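Local coordinates for protein ethylbenzene dehydrogenase alpha-subunit (Aromatoleum aromaticum, PDB 2IVF) that belongs to the molybdopterin oxidoreductase family, and carries a molybdenum atom, an iron/sulfur cluster and two bound pterin guanine nucleotides, at residues A[616-621]-A[932-937]; A[610-615]-A[918-923]; A[894-899]-A[967-972]. One frame throughout, in Å; residues are numbered along the deposited sequence.

Interaction 1 of 3, residues A[616-621]-A[932-937]. With MD1 (phosphoric acid 4-(2-amino-4-oxo-3,4,5,6,-tetrahydro-pteridin-6-yl)-2-hydroxy-3,4-dimercapto-but-3-en-yl ester guanylate ester), chain N.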
# COMPACT_ATOMS: atom_id res chain seq x y z
N SER A 616 -0.05 -21.74 -7.90
CA SER A 616 -0.69 -22.52 -8.95
C SER A 616 -2.19 -22.88 -8.70
O SER A 616 -2.78 -23.64 -9.45
CB SER A 616 0.14 -23.76 -9.28
OG SER A 616 1.38 -23.41 -9.85
N GLY A 617 -2.81 -22.29 -7.69
CA GLY A 617 -4.20 -22.53 -7.39
C GLY A 617 -5.12 -22.15 -8.55
O GLY A 617 -6.11 -22.83 -8.78
N ALA A 618 -4.74 -21.13 -9.34
CA ALA A 618 -5.54 -20.70 -10.50
C ALA A 618 -5.73 -21.81 -11.54
O ALA A 618 -6.69 -21.80 -12.30
CB ALA A 618 -4.96 -19.39 -11.14
N LYS A 619 -4.83 -22.79 -11.55
CA LYS A 619 -4.97 -23.96 -12.39
C LYS A 619 -5.54 -25.10 -11.58
O LYS A 619 -6.42 -25.81 -12.06
CB LYS A 619 -3.60 -24.37 -12.93
CG LYS A 619 -3.59 -25.65 -13.81
CD LYS A 619 -4.34 -25.42 -15.12
CE LYS A 619 -4.08 -26.56 -16.16
NZ LYS A 619 -5.24 -26.62 -17.11
N MET A 620 -5.00 -25.33 -10.38
CA MET A 620 -5.30 -26.61 -9.68
C MET A 620 -6.71 -26.55 -9.09
O MET A 620 -7.42 -27.55 -9.02
CB MET A 620 -4.29 -26.89 -8.57
CG MET A 620 -2.81 -27.05 -9.08
SD MET A 620 -2.68 -28.14 -10.51
CE MET A 620 -2.68 -29.75 -9.69
N PHE A 621 -7.11 -25.37 -8.66
CA PHE A 621 -8.45 -25.25 -8.09
C PHE A 621 -9.56 -25.54 -9.13
O PHE A 621 -10.35 -26.48 -8.93
CB PHE A 621 -8.62 -23.96 -7.28
CG PHE A 621 -8.23 -24.12 -5.82
CD1 PHE A 621 -7.02 -24.70 -5.46
CD2 PHE A 621 -9.07 -23.72 -4.81
CE1 PHE A 621 -6.65 -24.83 -4.13
CE2 PHE A 621 -8.70 -23.89 -3.48
CZ PHE A 621 -7.50 -24.43 -3.14
N TYR A 932 0.09 -14.23 -12.08
CA TYR A 932 1.45 -14.75 -12.06
C TYR A 932 1.56 -15.97 -11.16
O TYR A 932 2.36 -16.89 -11.42
CB TYR A 932 2.43 -13.66 -11.66
CG TYR A 932 3.02 -13.66 -10.29
CD1 TYR A 932 2.39 -13.02 -9.20
CD2 TYR A 932 4.30 -14.16 -10.11
CE1 TYR A 932 3.00 -12.95 -7.95
CE2 TYR A 932 4.93 -14.10 -8.87
CZ TYR A 932 4.28 -13.50 -7.78
OH TYR A 932 4.93 -13.48 -6.58
N ASP A 933 0.72 -16.02 -10.14
CA ASP A 933 0.72 -17.15 -9.19
C ASP A 933 0.48 -18.51 -9.83
O ASP A 933 0.85 -19.55 -9.24
CB ASP A 933 -0.28 -16.89 -8.06
CG ASP A 933 -0.16 -15.52 -7.52
OD1 ASP A 933 -0.65 -14.60 -8.19
OD2 ASP A 933 0.43 -15.33 -6.43
N ILE A 934 -0.14 -18.52 -11.02
CA ILE A 934 -0.46 -19.76 -11.68
C ILE A 934 0.81 -20.58 -11.88
O ILE A 934 0.75 -21.82 -11.88
CB ILE A 934 -1.19 -19.54 -13.03
CG1 ILE A 934 -1.84 -20.83 -13.54
CG2 ILE A 934 -0.22 -19.03 -14.17
CD1 ILE A 934 -2.78 -20.58 -14.69
N LEU A 935 1.95 -19.93 -12.03
CA LEU A 935 3.19 -20.68 -12.36
C LEU A 935 4.13 -20.96 -11.17
O LEU A 935 5.25 -21.42 -11.36
CB LEU A 935 3.95 -20.00 -13.51
CG LEU A 935 4.11 -18.48 -13.48
CD1 LEU A 935 5.11 -18.15 -12.40
CD2 LEU A 935 4.55 -18.00 -14.82
N LEU A 936 3.62 -20.74 -9.95
CA LEU A 936 4.48 -20.66 -8.76
C LEU A 936 4.63 -21.94 -7.98
O LEU A 936 5.58 -22.06 -7.23
CB LEU A 936 4.07 -19.50 -7.85
CG LEU A 936 4.22 -18.07 -8.42
CD1 LEU A 936 3.72 -17.07 -7.34
CD2 LEU A 936 5.69 -17.66 -8.91
N ILE A 937 3.74 -22.90 -8.25
CA ILE A 937 3.84 -24.32 -7.88
C ILE A 937 3.70 -24.61 -6.42
O ILE A 937 2.94 -25.50 -6.07
CB ILE A 937 5.15 -24.99 -8.38
CG1 ILE A 937 5.33 -24.81 -9.90
CG2 ILE A 937 5.18 -26.46 -8.00
CD1 ILE A 937 4.11 -24.95 -10.65
PB MD1 N . -5.94 -13.63 1.09
O3B MD1 N . -6.18 -12.17 0.51
O1B MD1 N . -6.26 -13.58 2.54
O2B MD1 N . -6.46 -14.69 0.19
O3A MD1 N . -4.37 -13.75 0.97
C10 MD1 N . -3.47 -13.35 2.02
C11 MD1 N . -2.09 -13.47 1.40
O11 MD1 N . -1.97 -12.27 0.56
C12 MD1 N . -1.02 -13.42 2.46
S12 MD1 N . -1.35 -12.84 4.04
C13 MD1 N . 0.27 -13.76 2.19
S13 MD1 N . 1.50 -13.66 3.34
C14 MD1 N . 0.70 -14.28 0.87
N15 MD1 N . 1.68 -13.55 0.13
C16 MD1 N . 2.02 -13.91 -1.15
C15 MD1 N . 3.06 -13.22 -1.74
O14 MD1 N . 3.69 -12.31 -1.13
N17 MD1 N . 3.30 -13.56 -3.03
C17 MD1 N . 2.59 -14.57 -3.68
N16 MD1 N . 2.93 -14.83 -4.93
N18 MD1 N . 1.62 -15.25 -3.05
C20 MD1 N . 1.33 -14.93 -1.81
N8 MD1 N . 0.38 -15.65 -1.15
C7 MD1 N . -0.09 -15.37 0.18
PA MD1 N . -7.26 -11.55 -0.50
O1A MD1 N . -7.30 -10.10 -0.17
O2A MD1 N . -6.85 -11.92 -1.88
O5' MD1 N . -8.64 -12.24 -0.17
C5' MD1 N . -9.26 -11.86 1.05
C4' MD1 N . -10.66 -11.49 0.81
O4' MD1 N . -11.10 -10.98 2.06
C1' MD1 N . -12.11 -10.03 1.72
N9 MD1 N . -12.43 -9.07 2.78
C4 MD1 N . -13.53 -9.14 3.51
N3 MD1 N . -14.54 -10.05 3.47
C2 MD1 N . -15.57 -9.95 4.31
N2 MD1 N . -16.57 -10.86 4.29
N1 MD1 N . -15.61 -8.85 5.15
C6 MD1 N . -14.63 -7.90 5.24
O6 MD1 N . -14.74 -7.00 6.08
C5 MD1 N . -13.53 -8.05 4.39
N7 MD1 N . -12.42 -7.35 4.16
C8 MD1 N . -11.76 -7.99 3.19
C2' MD1 N . -11.54 -9.27 0.52
O2' MD1 N . -12.55 -8.66 -0.32
C3' MD1 N . -10.71 -10.34 -0.21
O3' MD1 N . -11.35 -10.79 -1.43

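Interaction 2 of 3, residues A[610-615]-A[918-923]. With MD1 (phosphoric acid 4-(2-amino-4-oxo-3,4,5,6,-tetrahydro-pteridin-6-yl)-2-hydroxy-3,4-dimercapto-but-3-en-yl ester guanylate ester), chain N.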
# COMPACT_ATOMS: atom_id res chain seq x y z
N PRO A 610 -8.36 -18.08 -3.02
CA PRO A 610 -7.38 -19.09 -3.47
C PRO A 610 -6.89 -18.89 -4.88
O PRO A 610 -5.77 -19.28 -5.21
CB PRO A 610 -8.14 -20.43 -3.35
CG PRO A 610 -9.58 -20.10 -3.34
CD PRO A 610 -9.66 -18.70 -2.68
N MET A 611 -7.71 -18.28 -5.75
CA MET A 611 -7.29 -18.10 -7.12
C MET A 611 -5.99 -17.29 -7.25
O MET A 611 -5.27 -17.48 -8.22
CB MET A 611 -8.38 -17.47 -7.95
CG MET A 611 -9.57 -18.38 -8.14
SD MET A 611 -9.23 -19.93 -9.07
CE MET A 611 -8.80 -19.26 -10.65
N ARG A 612 -5.70 -16.38 -6.32
CA ARG A 612 -4.33 -15.78 -6.28
C ARG A 612 -3.44 -16.26 -5.12
O ARG A 612 -2.20 -16.24 -5.21
CB ARG A 612 -4.37 -14.25 -6.28
CG ARG A 612 -5.20 -13.62 -5.19
CD ARG A 612 -4.56 -12.39 -4.67
NE ARG A 612 -3.29 -12.68 -4.03
CZ ARG A 612 -3.07 -12.75 -2.72
NH1 ARG A 612 -4.06 -12.57 -1.83
NH2 ARG A 612 -1.85 -13.03 -2.27
N ARG A 613 -4.04 -16.64 -4.00
CA ARG A 613 -3.29 -16.99 -2.82
C ARG A 613 -2.59 -18.33 -2.97
O ARG A 613 -1.38 -18.43 -2.69
CB ARG A 613 -4.16 -17.07 -1.57
CG ARG A 613 -3.32 -17.40 -0.33
CD ARG A 613 -4.09 -18.07 0.76
NE ARG A 613 -4.93 -17.10 1.46
CZ ARG A 613 -5.47 -17.34 2.65
NH1 ARG A 613 -5.26 -18.49 3.26
NH2 ARG A 613 -6.23 -16.42 3.25
N LYS A 614 -3.30 -19.36 -3.41
CA LYS A 614 -2.64 -20.66 -3.65
C LYS A 614 -1.69 -20.57 -4.81
O LYS A 614 -2.03 -20.08 -5.89
CB LYS A 614 -3.59 -21.82 -3.90
CG LYS A 614 -4.03 -22.58 -2.66
CD LYS A 614 -4.71 -21.68 -1.65
CE LYS A 614 -5.44 -22.52 -0.61
NZ LYS A 614 -5.90 -21.73 0.58
N ARG A 615 -0.50 -21.09 -4.58
CA ARG A 615 0.50 -21.17 -5.62
C ARG A 615 0.02 -22.17 -6.64
O ARG A 615 -0.32 -23.32 -6.28
CB ARG A 615 1.87 -21.60 -5.08
CG ARG A 615 2.64 -20.48 -4.38
CD ARG A 615 1.88 -19.87 -3.21
NE ARG A 615 2.74 -18.93 -2.48
CZ ARG A 615 2.39 -18.41 -1.31
NH1 ARG A 615 1.22 -18.74 -0.78
NH2 ARG A 615 3.22 -17.58 -0.68
N VAL A 918 6.81 -9.43 -9.37
CA VAL A 918 5.39 -9.12 -9.42
C VAL A 918 4.86 -9.08 -8.00
O VAL A 918 4.86 -10.08 -7.31
CB VAL A 918 4.59 -10.18 -10.24
CG1 VAL A 918 3.10 -9.80 -10.31
CG2 VAL A 918 5.19 -10.40 -11.64
N TYR A 919 4.50 -7.88 -7.56
CA TYR A 919 3.81 -7.66 -6.29
C TYR A 919 2.41 -8.09 -6.59
O TYR A 919 1.93 -7.82 -7.68
CB TYR A 919 3.80 -6.17 -5.96
CG TYR A 919 5.18 -5.61 -5.78
CD1 TYR A 919 5.88 -5.85 -4.62
CD2 TYR A 919 5.77 -4.80 -6.76
CE1 TYR A 919 7.14 -5.32 -4.44
CE2 TYR A 919 7.03 -4.31 -6.59
CZ TYR A 919 7.69 -4.53 -5.43
OH TYR A 919 8.95 -4.06 -5.23
N PHE A 920 1.77 -8.85 -5.70
CA PHE A 920 0.63 -9.62 -6.19
C PHE A 920 -0.58 -8.81 -6.58
O PHE A 920 -0.76 -7.66 -6.14
CB PHE A 920 0.26 -10.79 -5.28
CG PHE A 920 -0.24 -10.41 -3.92
CD1 PHE A 920 -1.49 -9.86 -3.77
CD2 PHE A 920 0.51 -10.68 -2.79
CE1 PHE A 920 -1.97 -9.56 -2.53
CE2 PHE A 920 0.02 -10.37 -1.52
CZ PHE A 920 -1.21 -9.85 -1.39
N TRP A 921 -1.41 -9.42 -7.42
CA TRP A 921 -2.62 -8.82 -7.94
C TRP A 921 -3.74 -9.85 -7.85
O TRP A 921 -3.46 -11.07 -7.75
CB TRP A 921 -2.41 -8.44 -9.42
CG TRP A 921 -1.29 -7.45 -9.58
CD1 TRP A 921 -0.00 -7.72 -9.92
CD2 TRP A 921 -1.35 -6.05 -9.33
NE1 TRP A 921 0.75 -6.56 -9.96
CE2 TRP A 921 -0.06 -5.51 -9.61
CE3 TRP A 921 -2.38 -5.17 -8.99
CZ2 TRP A 921 0.24 -4.16 -9.47
CZ3 TRP A 921 -2.09 -3.85 -8.85
CH2 TRP A 921 -0.80 -3.35 -9.08
N ASP A 922 -4.99 -9.39 -7.87
CA ASP A 922 -6.08 -10.35 -7.86
C ASP A 922 -6.15 -10.98 -9.22
O ASP A 922 -5.83 -10.34 -10.21
CB ASP A 922 -7.39 -9.67 -7.49
CG ASP A 922 -8.41 -10.61 -6.89
OD1 ASP A 922 -8.27 -11.87 -6.97
OD2 ASP A 922 -9.41 -10.04 -6.38
N ALA A 923 -6.59 -12.23 -9.28
CA ALA A 923 -6.52 -13.01 -10.53
C ALA A 923 -7.33 -12.45 -11.70
O ALA A 923 -6.89 -12.56 -12.85
CB ALA A 923 -6.88 -14.45 -10.28
PB MD1 N . -5.94 -13.63 1.09
O3B MD1 N . -6.18 -12.17 0.51
O1B MD1 N . -6.26 -13.58 2.54
O2B MD1 N . -6.46 -14.69 0.19
O3A MD1 N . -4.37 -13.75 0.97
C10 MD1 N . -3.47 -13.35 2.02
C11 MD1 N . -2.09 -13.47 1.40
O11 MD1 N . -1.97 -12.27 0.56
C12 MD1 N . -1.02 -13.42 2.46
S12 MD1 N . -1.35 -12.84 4.04
C13 MD1 N . 0.27 -13.76 2.19
S13 MD1 N . 1.50 -13.66 3.34
C14 MD1 N . 0.70 -14.28 0.87
N15 MD1 N . 1.68 -13.55 0.13
C16 MD1 N . 2.02 -13.91 -1.15
C15 MD1 N . 3.06 -13.22 -1.74
O14 MD1 N . 3.69 -12.31 -1.13
N17 MD1 N . 3.30 -13.56 -3.03
C17 MD1 N . 2.59 -14.57 -3.68
N16 MD1 N . 2.93 -14.83 -4.93
N18 MD1 N . 1.62 -15.25 -3.05
C20 MD1 N . 1.33 -14.93 -1.81
N8 MD1 N . 0.38 -15.65 -1.15
C7 MD1 N . -0.09 -15.37 0.18
PA MD1 N . -7.26 -11.55 -0.50
O1A MD1 N . -7.30 -10.10 -0.17
O2A MD1 N . -6.85 -11.92 -1.88
O5' MD1 N . -8.64 -12.24 -0.17
C5' MD1 N . -9.26 -11.86 1.05
C4' MD1 N . -10.66 -11.49 0.81
O4' MD1 N . -11.10 -10.98 2.06
C1' MD1 N . -12.11 -10.03 1.72
N9 MD1 N . -12.43 -9.07 2.78
C4 MD1 N . -13.53 -9.14 3.51
N3 MD1 N . -14.54 -10.05 3.47
C2 MD1 N . -15.57 -9.95 4.31
N2 MD1 N . -16.57 -10.86 4.29
N1 MD1 N . -15.61 -8.85 5.15
C6 MD1 N . -14.63 -7.90 5.24
O6 MD1 N . -14.74 -7.00 6.08
C5 MD1 N . -13.53 -8.05 4.39
N7 MD1 N . -12.42 -7.35 4.16
C8 MD1 N . -11.76 -7.99 3.19
C2' MD1 N . -11.54 -9.27 0.52
O2' MD1 N . -12.55 -8.66 -0.32
C3' MD1 N . -10.71 -10.34 -0.21
O3' MD1 N . -11.35 -10.79 -1.43

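Interaction 3 of 3, residues A[894-899]-A[967-972]. With MD1 (phosphoric acid 4-(2-amino-4-oxo-3,4,5,6,-tetrahydro-pteridin-6-yl)-2-hydroxy-3,4-dimercapto-but-3-en-yl ester guanylate ester), chain N.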
# COMPACT_ATOMS: atom_id res chain seq x y z
N LEU A 894 4.96 -14.21 -19.12
CA LEU A 894 5.80 -14.94 -18.20
C LEU A 894 5.40 -16.39 -18.29
O LEU A 894 4.20 -16.71 -18.33
CB LEU A 894 5.60 -14.50 -16.75
CG LEU A 894 6.27 -13.29 -16.10
CD1 LEU A 894 6.43 -12.17 -17.07
CD2 LEU A 894 5.53 -12.91 -14.79
N PHE A 895 6.38 -17.27 -18.33
CA PHE A 895 6.04 -18.67 -18.44
C PHE A 895 7.12 -19.57 -17.91
O PHE A 895 8.29 -19.20 -17.88
CB PHE A 895 5.67 -19.03 -19.92
CG PHE A 895 6.82 -18.91 -20.90
CD1 PHE A 895 7.18 -17.67 -21.43
CD2 PHE A 895 7.52 -20.03 -21.30
CE1 PHE A 895 8.21 -17.58 -22.33
CE2 PHE A 895 8.56 -19.95 -22.20
CZ PHE A 895 8.91 -18.73 -22.72
N ASN A 896 6.74 -20.81 -17.60
CA ASN A 896 7.71 -21.81 -17.30
C ASN A 896 7.15 -23.14 -17.72
O ASN A 896 6.24 -23.18 -18.55
CB ASN A 896 8.13 -21.76 -15.83
CG ASN A 896 6.98 -21.95 -14.83
OD1 ASN A 896 5.92 -22.47 -15.14
ND2 ASN A 896 7.21 -21.52 -13.61
N ASP A 897 7.71 -24.23 -17.20
CA ASP A 897 7.26 -25.54 -17.64
C ASP A 897 5.83 -25.87 -17.22
O ASP A 897 5.25 -26.81 -17.75
CB ASP A 897 8.25 -26.62 -17.19
CG ASP A 897 9.55 -26.57 -17.97
OD1 ASP A 897 9.66 -25.72 -18.90
OD2 ASP A 897 10.49 -27.34 -17.62
N PHE A 898 5.25 -25.10 -16.33
CA PHE A 898 3.94 -25.39 -15.80
C PHE A 898 2.82 -24.56 -16.40
O PHE A 898 1.78 -25.10 -16.71
CB PHE A 898 3.93 -25.25 -14.29
CG PHE A 898 2.63 -25.59 -13.69
CD1 PHE A 898 2.22 -26.90 -13.57
CD2 PHE A 898 1.78 -24.58 -13.25
CE1 PHE A 898 0.98 -27.22 -13.01
CE2 PHE A 898 0.53 -24.89 -12.68
CZ PHE A 898 0.13 -26.21 -12.57
N ALA A 899 3.02 -23.25 -16.55
CA ALA A 899 1.94 -22.39 -17.01
C ALA A 899 2.49 -21.05 -17.46
O ALA A 899 3.69 -20.87 -17.55
CB ALA A 899 0.90 -22.19 -15.88
N ARG A 967 9.24 -17.66 -4.08
CA ARG A 967 10.26 -16.68 -4.31
C ARG A 967 11.45 -17.39 -4.96
O ARG A 967 12.06 -18.32 -4.37
CB ARG A 967 10.65 -16.02 -2.98
CG ARG A 967 9.54 -15.32 -2.22
CD ARG A 967 9.17 -13.99 -2.92
NE ARG A 967 8.38 -13.09 -2.10
CZ ARG A 967 7.06 -12.96 -2.15
NH1 ARG A 967 6.32 -13.66 -2.98
NH2 ARG A 967 6.47 -12.08 -1.35
N GLY A 968 11.74 -17.00 -6.20
CA GLY A 968 12.85 -17.56 -6.92
C GLY A 968 12.44 -18.63 -7.91
O GLY A 968 13.28 -19.26 -8.54
N VAL A 969 11.13 -18.86 -8.05
CA VAL A 969 10.65 -19.74 -9.08
C VAL A 969 11.19 -19.25 -10.43
O VAL A 969 11.38 -18.04 -10.65
CB VAL A 969 9.13 -19.86 -9.06
CG1 VAL A 969 8.56 -20.51 -10.38
CG2 VAL A 969 8.73 -20.70 -7.81
N ARG A 970 11.46 -20.20 -11.30
CA ARG A 970 11.99 -19.88 -12.59
C ARG A 970 10.90 -19.52 -13.58
O ARG A 970 9.92 -20.25 -13.73
CB ARG A 970 12.76 -21.07 -13.15
CG ARG A 970 13.98 -21.46 -12.32
CD ARG A 970 14.88 -20.28 -11.98
NE ARG A 970 16.16 -20.64 -11.34
CZ ARG A 970 17.29 -20.92 -12.01
NH1 ARG A 970 17.37 -20.91 -13.34
NH2 ARG A 970 18.41 -21.22 -11.35
N VAL A 971 11.12 -18.44 -14.31
CA VAL A 971 10.28 -18.07 -15.42
C VAL A 971 11.13 -17.61 -16.58
O VAL A 971 12.25 -17.19 -16.39
CB VAL A 971 9.30 -16.96 -15.07
CG1 VAL A 971 8.39 -17.44 -13.94
CG2 VAL A 971 10.03 -15.63 -14.73
N SER A 972 10.60 -17.78 -17.79
CA SER A 972 11.10 -17.13 -19.00
C SER A 972 10.17 -15.95 -19.31
O SER A 972 9.03 -15.95 -18.90
CB SER A 972 11.09 -18.13 -20.14
OG SER A 972 12.28 -18.93 -20.16
PB MD1 N . -5.94 -13.63 1.09
O3B MD1 N . -6.18 -12.17 0.51
O1B MD1 N . -6.26 -13.58 2.54
O2B MD1 N . -6.46 -14.69 0.19
O3A MD1 N . -4.37 -13.75 0.97
C10 MD1 N . -3.47 -13.35 2.02
C11 MD1 N . -2.09 -13.47 1.40
O11 MD1 N . -1.97 -12.27 0.56
C12 MD1 N . -1.02 -13.42 2.46
S12 MD1 N . -1.35 -12.84 4.04
C13 MD1 N . 0.27 -13.76 2.19
S13 MD1 N . 1.50 -13.66 3.34
C14 MD1 N . 0.70 -14.28 0.87
N15 MD1 N . 1.68 -13.55 0.13
C16 MD1 N . 2.02 -13.91 -1.15
C15 MD1 N . 3.06 -13.22 -1.74
O14 MD1 N . 3.69 -12.31 -1.13
N17 MD1 N . 3.30 -13.56 -3.03
C17 MD1 N . 2.59 -14.57 -3.68
N16 MD1 N . 2.93 -14.83 -4.93
N18 MD1 N . 1.62 -15.25 -3.05
C20 MD1 N . 1.33 -14.93 -1.81
N8 MD1 N . 0.38 -15.65 -1.15
C7 MD1 N . -0.09 -15.37 0.18
PA MD1 N . -7.26 -11.55 -0.50
O1A MD1 N . -7.30 -10.10 -0.17
O2A MD1 N . -6.85 -11.92 -1.88
O5' MD1 N . -8.64 -12.24 -0.17
C5' MD1 N . -9.26 -11.86 1.05
C4' MD1 N . -10.66 -11.49 0.81
O4' MD1 N . -11.10 -10.98 2.06
C1' MD1 N . -12.11 -10.03 1.72
N9 MD1 N . -12.43 -9.07 2.78
C4 MD1 N . -13.53 -9.14 3.51
N3 MD1 N . -14.54 -10.05 3.47
C2 MD1 N . -15.57 -9.95 4.31
N2 MD1 N . -16.57 -10.86 4.29
N1 MD1 N . -15.61 -8.85 5.15
C6 MD1 N . -14.63 -7.90 5.24
O6 MD1 N . -14.74 -7.00 6.08
C5 MD1 N . -13.53 -8.05 4.39
N7 MD1 N . -12.42 -7.35 4.16
C8 MD1 N . -11.76 -7.99 3.19
C2' MD1 N . -11.54 -9.27 0.52
O2' MD1 N . -12.55 -8.66 -0.32
C3' MD1 N . -10.71 -10.34 -0.21
O3' MD1 N . -11.35 -10.79 -1.43

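Interaction 1 of 3, residues A[616-621]-A[932-937]
S616, the residue just before helix 617-625, is gripped by the backbone from D933 to I937, while the start of that turn holds MD1. Y932 meets the ligand through its hydroxyl: OH accepts from MD1 N16 at 2.9 Å. D933 shares this amino group through OD2, in a weak bond with a bent approach (N-H...O 125°). On its backbone side, D933 O takes S616 N at 2.7 Å, and L936 N comes to the same oxygen from the opposite face of the carbonyl plane. I934 O receives the S616 hydroxyl, OG to O 2.7 Å, with the donor standing well above the carbonyl plane. The I934 branch CG1, anti to the backbone N (chi1 -165°), reaches the start of the helix, where it lies 4.2 Å from A618 CB and 4.0 Å from K619 CB; the K619 amine itself turns off to a salt bridge with D623. L936 lays CD1 against one face of the Y932 ring, toward its rim. Finally I937 N donates to S616 OG at 2.9 Å, so this buried hydroxyl both gives and accepts a bond, and I937 CD1 packs tightly on it. The interface joins a helix start in the molybdopterin oxidoreductase region to the 3-10 turn that holds the pterin amino group in the MD1 pocket.

Interaction 2 of 3, residues A[610-615]-A[918-923]
In the pocket that holds MD1, R612 and F920 form a cation-pi stack right beside the ligand. The guanidinium lies flat on the phenyl ring, the planes only 12° apart, with R612 CZ 3.5 Å from the ring centroid and NH2 over the ring's centre. R612 CG stands between the backbone N and the carbonyl carbon (chi1 55°), and further bends at chi2 and chi3 bring the guanidinium flat over the ring. R612 turns NH1 and NH2 to the ligand: NH1 bonds MD1 O2A at 2.9 Å and also reaches O3A and O11, while NH2 bonds MD1 O11 at 2.9 Å. The ring thus covers a face of a group whose edge grips the diphosphate and the hydroxyl, and a phosphate so close by would be expected to stabilise the arginine's positive charge. F920 also touches the ligand directly, CZ to MD1 O11 3.2 Å. Next along, R613 takes the terminal oxygens of the PB phosphate, whose O3A R612 also reaches, with NE to MD1 O2B 3.1 Å and NH2 to MD1 O1B 2.9 Å, and R615 lays a guanidinium face over MD1 N8. R612 CD runs past W921 O. D922, whose carboxylate stands nearly perpendicular to the R612 guanidinium, has its own partners in R638 and S641. M611 CB meets A923 CB at 4.1 Å, a small apolar touch at the far end. All six touching residues are buried. Short helix 610-613 follows strand 602-606, on which P610 packs, and leads into helix 617-625, met by P610, M611 and K614; helix 217-221 lies against R613, and the facing loop 918-923 comes directly after strand 915-917.

Interaction 3 of 3, residues A[894-899]-A[967-972]
L894 begins the contact with its backbone: its CA makes a CA-H...O contact with S972 O at 3.5 Å, while its side chain packs among I845, C901, I903 and I973. F895 forms the antiparallel hydrogen-bonded pair with S972. F895 N reaches S972 O at 3.0 Å, and S972 N returns to F895 O at 2.7 Å, almost straight on to the oxygen. Side chains of the pair meet as well: F895 CG stands between the backbone N and the carbonyl carbon (chi1 66°), and the ring offers a face to S972 CB, which sits 3.7 Å from the centroid in a CH-pi contact displaced toward CZ. After F895 the strand pairing gives way to side-chain bonding by N896. Its ND2 donates to R970 O at 3.0 Å, the acceptor lying in the amide plane, with ND2 almost in line with the R970 carbonyl (C=O...N 165°), and it also serves L935 O; ND2 packs beside V969 CG1 too. N896 OD1 turns back on its own loop to accept F898 N at 3.0 Å, an Asx turn, with a weak second bond from A899 N, while N896 N donates to A899 O. On the other segment R967, far from this pairing, sends NH2 to MD1 O14 at 2.8 Å, with O14 at the edge of the guanidinium and in its plane; the same NH2 makes a salt bridge to O2B of MGD. The chemistry implies a division of labour: two backbone bonds and one ring contact join strands 891-895 and 969-975 where 891-895 ends, and one amide, donating outward and accepting inward, fixes the turn that follows, while the arginine ahead of the strand ties the same segment to both ligands.

Interactions 1 and 2 are close, their centres about 8 Å apart; helices 610-613 and 617-625 follow each other, and the partner segments 918-923 and 932-937 both lie in the loop between strands 915-917 and 969-975. Interaction 3 lies about 11 Å from interaction 1 and about 15 Å from interaction 2, on the six-stranded mixed sheet. Along the chain the three interleave: 610-621, then 894-899, then 918-937, then 967-972. F898 of the sheet turn packs on I934 and I937 of the loop and on S616 opposite. All three touch MD1, so the ligand sits where the oxidoreductase-family region and the dinucleotide-binding region meet.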